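Local coordinates for malonyl-CoA decarboxylase (Rhodopseudomonas palustris, PDB 4KSA), which probably catalyses the decarboxylation of malonyl-CoA to acetyl-CoA and is a two-domain alpha-beta protein with four chains in its assembly, at residues A76-L81 with E141-R146; A134-M139 with D158-L163; E38-S43 with A82-P87. One frame throughout, in Å; residues are numbered along the deposited sequence.

Interaction 1 (A76-L81 with E141-R146); sequences AFLDAL and EAVLAR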
loop_
_atom_site.group_PDB
_atom_site.type_symbol
_atom_site.label_atom_id
_atom_site.label_comp_id
_atom_site.label_asym_id
_atom_site.label_seq_id
_atom_site.Cartn_x
_atom_site.Cartn_y
_atom_site.Cartn_z
ATOM N N ALA A 76 12.694 -29.259 32.024
ATOM C CA ALA A 76 13.630 -30.346 31.764
ATOM C C ALA A 76 14.224 -30.155 30.383
ATOM O O ALA A 76 15.432 -30.305 30.198
ATOM C CB ALA A 76 12.933 -31.693 31.863
ATOM N N PHE A 77 13.368 -29.799 29.425
ATOM C CA PHE A 77 13.796 -29.585 28.045
ATOM C C PHE A 77 14.822 -28.452 27.923
ATOM O O PHE A 77 15.834 -28.576 27.218
ATOM C CB PHE A 77 12.585 -29.302 27.149
ATOM C CG PHE A 77 12.957 -28.888 25.761
ATOM C CD1 PHE A 77 12.778 -27.576 25.340
ATOM C CD2 PHE A 77 13.546 -29.793 24.893
ATOM C CE1 PHE A 77 13.187 -27.169 24.071
ATOM C CE2 PHE A 77 13.962 -29.399 23.618
ATOM C CZ PHE A 77 13.781 -28.081 23.206
ATOM N N LEU A 78 14.558 -27.347 28.611
ATOM C CA LEU A 78 15.479 -26.231 28.578
ATOM C C LEU A 78 16.809 -26.719 29.122
ATOM O O LEU A 78 17.850 -26.420 28.552
ATOM C CB LEU A 78 14.949 -25.067 29.417
ATOM C CG LEU A 78 13.653 -24.402 28.953
ATOM C CD1 LEU A 78 13.357 -23.176 29.817
ATOM C CD2 LEU A 78 13.793 -23.992 27.495
ATOM N N ASP A 79 16.782 -27.482 30.218
ATOM C CA ASP A 79 18.018 -28.005 30.799
ATOM C C ASP A 79 18.693 -28.935 29.804
ATOM O O ASP A 79 19.908 -28.953 29.691
ATOM C CB ASP A 79 17.746 -28.737 32.116
ATOM C CG ASP A 79 17.676 -27.781 33.313
ATOM O OD1 ASP A 79 18.533 -26.879 33.404
ATOM O OD2 ASP A 79 16.781 -27.933 34.176
ATOM N N ALA A 80 17.887 -29.697 29.074
ATOM C CA ALA A 80 18.393 -30.615 28.060
ATOM C C ALA A 80 19.163 -29.814 27.001
ATOM O O ALA A 80 20.149 -30.309 26.445
ATOM C CB ALA A 80 17.231 -31.380 27.402
ATOM N N LEU A 81 18.719 -28.588 26.717
ATOM C CA LEU A 81 19.414 -27.784 25.728
ATOM C C LEU A 81 20.810 -27.482 26.235
ATOM O O LEU A 81 21.742 -27.336 25.447
ATOM C CB LEU A 81 18.679 -26.465 25.438
ATOM C CG LEU A 81 17.276 -26.531 24.813
ATOM C CD1 LEU A 81 16.649 -25.152 24.835
ATOM C CD2 LEU A 81 17.335 -27.073 23.400
ATOM N N GLU A 141 12.339 -16.229 26.952
ATOM C CA GLU A 141 11.867 -15.564 28.166
ATOM C C GLU A 141 11.958 -16.558 29.337
ATOM O O GLU A 141 12.351 -16.193 30.445
ATOM C CB GLU A 141 10.424 -15.103 27.976
ATOM C CG GLU A 141 9.820 -14.405 29.168
ATOM C CD GLU A 141 8.361 -14.017 28.934
ATOM O OE1 GLU A 141 7.702 -13.597 29.909
ATOM O OE2 GLU A 141 7.869 -14.119 27.778
ATOM N N ALA A 142 11.601 -17.814 29.061
ATOM C CA ALA A 142 11.638 -18.893 30.037
ATOM C C ALA A 142 13.056 -19.170 30.513
ATOM O O ALA A 142 13.304 -19.259 31.711
ATOM C CB ALA A 142 11.050 -20.152 29.441
ATOM N N VAL A 143 13.997 -19.310 29.586
ATOM C CA VAL A 143 15.350 -19.575 30.033
ATOM C C VAL A 143 15.860 -18.359 30.812
ATOM O O VAL A 143 16.616 -18.510 31.763
ATOM C CB VAL A 143 16.304 -19.962 28.853
ATOM C CG1 VAL A 143 15.558 -19.930 27.553
ATOM C CG2 VAL A 143 17.522 -19.054 28.822
ATOM N N LEU A 144 15.436 -17.155 30.433
ATOM C CA LEU A 144 15.887 -15.973 31.162
ATOM C C LEU A 144 15.365 -16.019 32.583
ATOM O O LEU A 144 16.062 -15.638 33.521
ATOM C CB LEU A 144 15.421 -14.677 30.487
ATOM C CG LEU A 144 16.363 -14.220 29.370
ATOM C CD1 LEU A 144 15.787 -13.069 28.562
ATOM C CD2 LEU A 144 17.665 -13.828 30.004
ATOM N N ALA A 145 14.139 -16.496 32.744
ATOM C CA ALA A 145 13.524 -16.574 34.056
ATOM C C ALA A 145 14.158 -17.669 34.907
ATOM O O ALA A 145 14.025 -17.669 36.127
ATOM C CB ALA A 145 12.027 -16.815 33.917
ATOM N N ARG A 146 14.875 -18.589 34.278
ATOM C CA ARG A 146 15.473 -19.674 35.034
ATOM C C ARG A 146 16.984 -19.674 35.264
ATOM O O ARG A 146 17.516 -20.616 35.848
ATOM C CB ARG A 146 15.003 -21.006 34.434
ATOM C CG ARG A 146 13.818 -21.595 35.230
ATOM C CD ARG A 146 12.830 -22.388 34.391
ATOM N NE ARG A 146 11.886 -21.519 33.684
ATOM C CZ ARG A 146 10.856 -21.957 32.953
ATOM N NH1 ARG A 146 10.053 -21.084 32.345
ATOM N NH2 ARG A 146 10.619 -23.266 32.832
#

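Interaction 2 (A134-M139 with D158-L163); sequences AALVKM and DDFVHL. With MG (magnesium ion), chain E.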
loop_
_atom_site.group_PDB
_atom_site.type_symbol
_atom_site.label_atom_id
_atom_site.label_comp_id
_atom_site.label_asym_id
_atom_site.label_seq_id
_atom_site.Cartn_x
_atom_site.Cartn_y
_atom_site.Cartn_z
ATOM N N ALA A 134 8.079 -16.012 17.339
ATOM C CA ALA A 134 7.329 -15.603 18.520
ATOM C C ALA A 134 7.480 -16.657 19.615
ATOM O O ALA A 134 7.694 -16.337 20.779
ATOM C CB ALA A 134 5.863 -15.407 18.166
ATOM N N ALA A 135 7.373 -17.918 19.229
ATOM C CA ALA A 135 7.506 -19.004 20.181
ATOM C C ALA A 135 8.933 -19.009 20.760
ATOM O O ALA A 135 9.121 -19.224 21.958
ATOM C CB ALA A 135 7.189 -20.317 19.495
ATOM N N LEU A 136 9.935 -18.767 19.915
ATOM C CA LEU A 136 11.307 -18.746 20.390
ATOM C C LEU A 136 11.545 -17.608 21.362
ATOM O O LEU A 136 12.356 -17.729 22.272
ATOM C CB LEU A 136 12.299 -18.626 19.234
ATOM C CG LEU A 136 12.837 -19.911 18.599
ATOM C CD1 LEU A 136 13.372 -20.854 19.673
ATOM C CD2 LEU A 136 11.746 -20.582 17.844
ATOM N N VAL A 137 10.853 -16.496 21.177
ATOM C CA VAL A 137 11.033 -15.376 22.083
ATOM C C VAL A 137 10.455 -15.755 23.433
ATOM O O VAL A 137 11.049 -15.471 24.482
ATOM C CB VAL A 137 10.333 -14.096 21.570
ATOM C CG1 VAL A 137 10.341 -13.015 22.654
ATOM C CG2 VAL A 137 11.039 -13.597 20.308
ATOM N N LYS A 138 9.293 -16.403 23.399
ATOM C CA LYS A 138 8.619 -16.829 24.616
ATOM C C LYS A 138 9.484 -17.851 25.322
ATOM O O LYS A 138 9.585 -17.839 26.538
ATOM C CB LYS A 138 7.242 -17.416 24.304
ATOM C CG LYS A 138 6.068 -16.560 24.822
ATOM C CD LYS A 138 6.033 -15.165 24.160
ATOM C CE LYS A 138 5.673 -15.248 22.647
ATOM N NZ LYS A 138 6.012 -14.039 21.814
HETATM N N MSE A 139 10.128 -18.715 24.547
HETATM C CA MSE A 139 11.010 -19.742 25.096
HETATM C C MSE A 139 12.263 -19.106 25.703
HETATM O O MSE A 139 12.755 -19.533 26.739
HETATM C CB MSE A 139 11.398 -20.733 23.993
HETATM C CG MSE A 139 12.263 -21.921 24.465
HETATM SE SE MSE A 139 12.461 -23.310 23.103
HETATM C CE MSE A 139 14.339 -23.176 22.757
ATOM N N ASP A 158 23.083 -17.507 25.579
ATOM C CA ASP A 158 24.082 -16.928 24.695
ATOM C C ASP A 158 23.849 -17.335 23.248
ATOM O O ASP A 158 24.146 -16.571 22.329
ATOM C CB ASP A 158 25.501 -17.326 25.128
ATOM C CG ASP A 158 25.989 -16.556 26.353
ATOM O OD1 ASP A 158 27.167 -16.748 26.732
ATOM O OD2 ASP A 158 25.210 -15.769 26.938
ATOM N N ASP A 159 23.310 -18.528 23.033
ATOM C CA ASP A 159 23.058 -18.962 21.669
ATOM C C ASP A 159 21.828 -18.266 21.101
ATOM O O ASP A 159 21.774 -17.954 19.907
ATOM C CB ASP A 159 22.898 -20.485 21.614
ATOM C CG ASP A 159 24.226 -21.208 21.762
ATOM O OD1 ASP A 159 24.253 -22.308 22.354
ATOM O OD2 ASP A 159 25.246 -20.669 21.275
ATOM N N PHE A 160 20.844 -18.017 21.961
ATOM C CA PHE A 160 19.632 -17.336 21.539
ATOM C C PHE A 160 19.977 -15.929 21.084
ATOM O O PHE A 160 19.487 -15.463 20.063
ATOM C CB PHE A 160 18.623 -17.268 22.692
ATOM C CG PHE A 160 17.725 -18.461 22.778
ATOM C CD1 PHE A 160 16.615 -18.564 21.959
ATOM C CD2 PHE A 160 17.989 -19.487 23.676
ATOM C CE1 PHE A 160 15.772 -19.669 22.032
ATOM C CE2 PHE A 160 17.154 -20.592 23.754
ATOM C CZ PHE A 160 16.043 -20.676 22.929
ATOM N N VAL A 161 20.823 -15.257 21.854
ATOM C CA VAL A 161 21.230 -13.899 21.541
ATOM C C VAL A 161 21.994 -13.845 20.215
ATOM O O VAL A 161 21.815 -12.915 19.440
ATOM C CB VAL A 161 22.083 -13.297 22.693
ATOM C CG1 VAL A 161 22.612 -11.912 22.314
ATOM C CG2 VAL A 161 21.235 -13.185 23.949
ATOM N N HIS A 162 22.824 -14.838 19.929
ATOM C CA HIS A 162 23.548 -14.807 18.670
ATOM C C HIS A 162 22.581 -14.853 17.483
ATOM O O HIS A 162 22.751 -14.119 16.515
ATOM C CB HIS A 162 24.543 -15.970 18.576
ATOM C CG HIS A 162 25.306 -16.009 17.284
ATOM N ND1 HIS A 162 26.216 -15.036 16.925
ATOM C CD2 HIS A 162 25.263 -16.883 16.248
ATOM C CE1 HIS A 162 26.701 -15.308 15.725
ATOM N NE2 HIS A 162 26.138 -16.423 15.293
ATOM N N LEU A 163 21.567 -15.708 17.557
ATOM C CA LEU A 163 20.605 -15.822 16.461
ATOM C C LEU A 163 19.617 -14.647 16.397
ATOM O O LEU A 163 19.423 -14.077 15.316
ATOM C CB LEU A 163 19.859 -17.160 16.547
ATOM C CG LEU A 163 20.794 -18.382 16.508
ATOM C CD1 LEU A 163 20.062 -19.645 16.944
ATOM C CD2 LEU A 163 21.366 -18.539 15.110
HETATM MG MG MG E . 27.149 -17.608 13.390
#

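Interaction 3 (E38-S43 with A82-P87); sequences ELIALS and AEQFGP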
loop_
_atom_site.group_PDB
_atom_site.type_symbol
_atom_site.label_atom_id
_atom_site.label_comp_id
_atom_site.label_asym_id
_atom_site.label_seq_id
_atom_site.Cartn_x
_atom_site.Cartn_y
_atom_site.Cartn_z
ATOM N N GLU A 38 10.236 -36.851 25.457
ATOM C CA GLU A 38 9.716 -36.865 24.100
ATOM C C GLU A 38 10.225 -35.638 23.334
ATOM O O GLU A 38 10.739 -35.769 22.219
ATOM C CB GLU A 38 8.193 -36.864 24.129
ATOM C CG GLU A 38 7.576 -38.072 24.814
ATOM C CD GLU A 38 6.094 -37.885 25.052
ATOM O OE1 GLU A 38 5.355 -37.662 24.068
ATOM O OE2 GLU A 38 5.667 -37.950 26.222
ATOM N N LEU A 39 10.082 -34.453 23.942
ATOM C CA LEU A 39 10.528 -33.192 23.336
ATOM C C LEU A 39 12.009 -33.264 22.981
ATOM O O LEU A 39 12.432 -32.792 21.923
ATOM C CB LEU A 39 10.272 -32.006 24.289
ATOM C CG LEU A 39 8.816 -31.541 24.489
ATOM C CD1 LEU A 39 8.697 -30.565 25.632
ATOM C CD2 LEU A 39 8.326 -30.895 23.209
ATOM N N ILE A 40 12.802 -33.860 23.860
ATOM C CA ILE A 40 14.220 -33.990 23.594
ATOM C C ILE A 40 14.422 -34.967 22.432
ATOM O O ILE A 40 15.229 -34.723 21.536
ATOM C CB ILE A 40 14.964 -34.491 24.836
ATOM C CG1 ILE A 40 14.717 -33.526 25.983
ATOM C CG2 ILE A 40 16.459 -34.571 24.571
ATOM C CD1 ILE A 40 15.310 -33.980 27.275
ATOM N N ALA A 41 13.691 -36.074 22.445
ATOM C CA ALA A 41 13.809 -37.051 21.371
ATOM C C ALA A 41 13.499 -36.371 20.046
ATOM O O ALA A 41 14.218 -36.533 19.062
ATOM C CB ALA A 41 12.838 -38.187 21.597
ATOM N N LEU A 42 12.411 -35.604 20.041
ATOM C CA LEU A 42 11.956 -34.870 18.862
ATOM C C LEU A 42 13.048 -33.936 18.339
ATOM O O LEU A 42 13.332 -33.903 17.150
ATOM C CB LEU A 42 10.716 -34.070 19.226
ATOM C CG LEU A 42 9.851 -33.602 18.072
ATOM C CD1 LEU A 42 9.618 -34.741 17.091
ATOM C CD2 LEU A 42 8.531 -33.097 18.643
ATOM N N SER A 43 13.655 -33.177 19.241
ATOM C CA SER A 43 14.727 -32.272 18.860
ATOM C C SER A 43 15.780 -33.054 18.063
ATOM O O SER A 43 16.383 -32.532 17.126
ATOM C CB SER A 43 15.375 -31.656 20.112
ATOM O OG SER A 43 14.401 -31.033 20.931
ATOM N N ALA A 82 20.963 -27.410 27.553
ATOM C CA ALA A 82 22.266 -27.094 28.121
ATOM C C ALA A 82 23.248 -28.256 28.157
ATOM O O ALA A 82 24.407 -28.089 27.749
ATOM C CB ALA A 82 22.114 -26.509 29.510
ATOM N N GLU A 83 22.807 -29.425 28.623
ATOM C CA GLU A 83 23.719 -30.560 28.706
ATOM C C GLU A 83 23.781 -31.464 27.479
ATOM O O GLU A 83 24.866 -31.881 27.072
ATOM C CB GLU A 83 23.425 -31.412 29.945
ATOM C CG GLU A 83 22.169 -32.252 29.877
ATOM C CD GLU A 83 22.073 -33.234 31.041
ATOM O OE1 GLU A 83 22.340 -32.821 32.199
ATOM O OE2 GLU A 83 21.723 -34.416 30.800
ATOM N N GLN A 84 22.645 -31.763 26.870
ATOM C CA GLN A 84 22.677 -32.635 25.710
ATOM C C GLN A 84 22.954 -31.974 24.359
ATOM O O GLN A 84 23.660 -32.536 23.521
ATOM C CB GLN A 84 21.382 -33.439 25.655
ATOM C CG GLN A 84 21.277 -34.379 26.845
ATOM C CD GLN A 84 19.945 -35.063 26.946
ATOM O OE1 GLN A 84 19.490 -35.710 25.990
ATOM N NE2 GLN A 84 19.299 -34.933 28.113
ATOM N N PHE A 85 22.436 -30.770 24.154
ATOM C CA PHE A 85 22.615 -30.101 22.882
ATOM C C PHE A 85 23.722 -29.069 22.778
ATOM O O PHE A 85 23.598 -28.075 22.061
ATOM C CB PHE A 85 21.294 -29.505 22.465
ATOM C CG PHE A 85 20.227 -30.523 22.278
ATOM C CD1 PHE A 85 20.112 -31.211 21.079
ATOM C CD2 PHE A 85 19.335 -30.799 23.303
ATOM C CE1 PHE A 85 19.121 -32.156 20.891
ATOM C CE2 PHE A 85 18.333 -31.750 23.133
ATOM C CZ PHE A 85 18.224 -32.431 21.918
ATOM N N GLY A 86 24.814 -29.311 23.485
ATOM C CA GLY A 86 25.940 -28.400 23.405
ATOM C C GLY A 86 26.833 -28.901 22.282
ATOM O O GLY A 86 26.408 -29.750 21.485
ATOM N N PRO A 87 28.071 -28.406 22.176
ATOM C CA PRO A 87 28.949 -28.883 21.098
ATOM C C PRO A 87 29.394 -30.307 21.358
ATOM O O PRO A 87 29.480 -30.716 22.511
ATOM C CB PRO A 87 30.128 -27.926 21.172
ATOM C CG PRO A 87 30.218 -27.637 22.639
ATOM C CD PRO A 87 28.757 -27.402 23.007
#

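Interaction 1 (A76-L81 with E141-R146)
A near-perpendicular helix-helix crossing joins two helices of the helical N-terminal part of the enzyme: Leu78 of helix 71-83 inserts into a pocket framed by Ala142, Val143 and Arg146 of helix 132-146, with Met139 one turn earlier. The four positions are spaced i, i+3, i+4 and i+7 along their helix. The local axes of the two segments cross at 86° and approach to 10.8 Å, so this single insertion carries the contact, instead of a long row of them.

Leu78 points directly at its neighbour. Its CG lies anti to the carbonyl carbon (chi1 -64°), which carries the forked end out between the helices and lets the two methyls divide the work. CD1 goes deeper, reaching the methyl CB of Ala142 at 3.8 Å and the backbone N of Val143 at 3.9 Å. An alanine suits this spot because its short side chain lets the leucine methyl come close to the helix backbone. The other branch, CD2, lies alongside Val143 CG1 at a looser 4.4 Å.

Arg146 closes the pocket from its C-terminal side. Its chain is bent at chi2 and chi3 and folds back, so that Leu78 CD1 sits above one face of the guanidinium, 4.1 Å from NH2 and offset toward the rim of the group. Glu71, at the start of the helix that carries Leu78, makes a salt bridge with the same NH2.

The chemistry is therefore split by atom type: the flat face of the arginine serves as an apolar cover for leucine, while its NH2 pairs with the carboxylate of Glu71. Dispersion forces hold the middle of the crossing, and charge ties its margin.

Interaction 2 (A134-M139 with D158-L163)
Phe160 of helix 154-167 reaches toward helix 132-146 and meets Leu136 and Met139 with the rim of its ring. Leu136 CD1 lies near the ring plane, 3.6 Å from CE1, and the two side chains cross at about a right angle. Met139, modelled as selenomethionine, is extended to its selenium (CG anti to the backbone N, chi1 -177°) and then bends, placing CE at the ring edge beyond CZ; the modelled gap there is too short to be trusted. Leu136 and Met139, three residues apart, present neighbouring methyls to one aromatic rim, a job for flexible apolar chains. Putting an alanine in place of Phe160 would probably open a gap between the two helices and leave Leu136 CD1 without the aromatic rim it packs on.

Farther out, Ile123 of helix 118-126 packs on both Leu136 and Phe160, and Asp159 fixes the same helix through a salt bridge to Arg119 and a hydrogen bond to Gln120. The opposite flank of helix 154-167 faces another chain: His162 NE2 binds the magnesium ion at 2.5 Å, as does His162 of the second subunit, and Asp158 makes a salt bridge to Arg113 of that subunit. Helix 154-167 is thus wedged between helices 118-126 and 132-146 on its buried side and the subunit interface on the other, with strand 174-178 of the mixed sheet following it in the chain.

Interaction 3 (E38-S43 with A82-P87)
Ile40 of helix 36-48 projects onto Gln84 and Phe85 of segment 82-87, which continues the chain from helix 71-83. From CB the side chain forks. The CG2 branch, anti to the backbone N, meets two groups: Gln84 OE1 at 3.5 Å and the ring atom CE2 of Phe85 at 3.7 Å, the methyl lying near the plane of the ring at its edge. The other branch runs through CG1, beside the backbone N (chi1 -58°), to CD1, which comes 4.2 Å from Gln84 NE2. The amide of Gln84, at the end of an extended chain, therefore lies across both arms of the isoleucine; an exposed glutamine suits this place, its amide packing on the isoleucine while the position remains at the solvent-facing margin.

One helical turn on, Ser43 CB meets the CZ end of the Phe85 ring obliquely, at 3.5 Å, and the small side chain allows the aromatic ring to approach the helix closely. The hydroxyl is turned back to its own helix, where OG donates to Leu39 O at 2.8 Å. Ser43 N also donates to that oxygen, from the opposite face of the carbonyl plane. Arg118 and Arg119 of helix 118-126 pack against the phenyl ring too, and Arg118 also donates a hydrogen bond to the backbone O of Gln84.

Serine can thus line a buried apolar spot because its polar atom is paid for within the helix, presenting its CB to the ring. The contact itself is held by van der Waals forces, and Phe85 holds segment 82-87 against the flank of helix 36-48.

How the interactions relate
Interactions 1 and 3 share helix 71-83, which places Leu78 against helix 132-146 and Phe77 and Ala80 against helix 36-48; interactions 1 and 2 share helix 132-146. Met139 links the latter pair, its side chain packing on Phe77, Leu78 and Leu81 and facing Phe160 of helix 154-167. Interaction 2 is wholly buried and purely apolar at its centre, although its second helix carries the metal ligand on the far flank. Interactions 1 and 3 are partly buried and mix in polar groups at their margins: a guanidinium face in one, an amide in the other. Interactions 2 and 3 do not touch, their nearest atoms being about 6 Å apart.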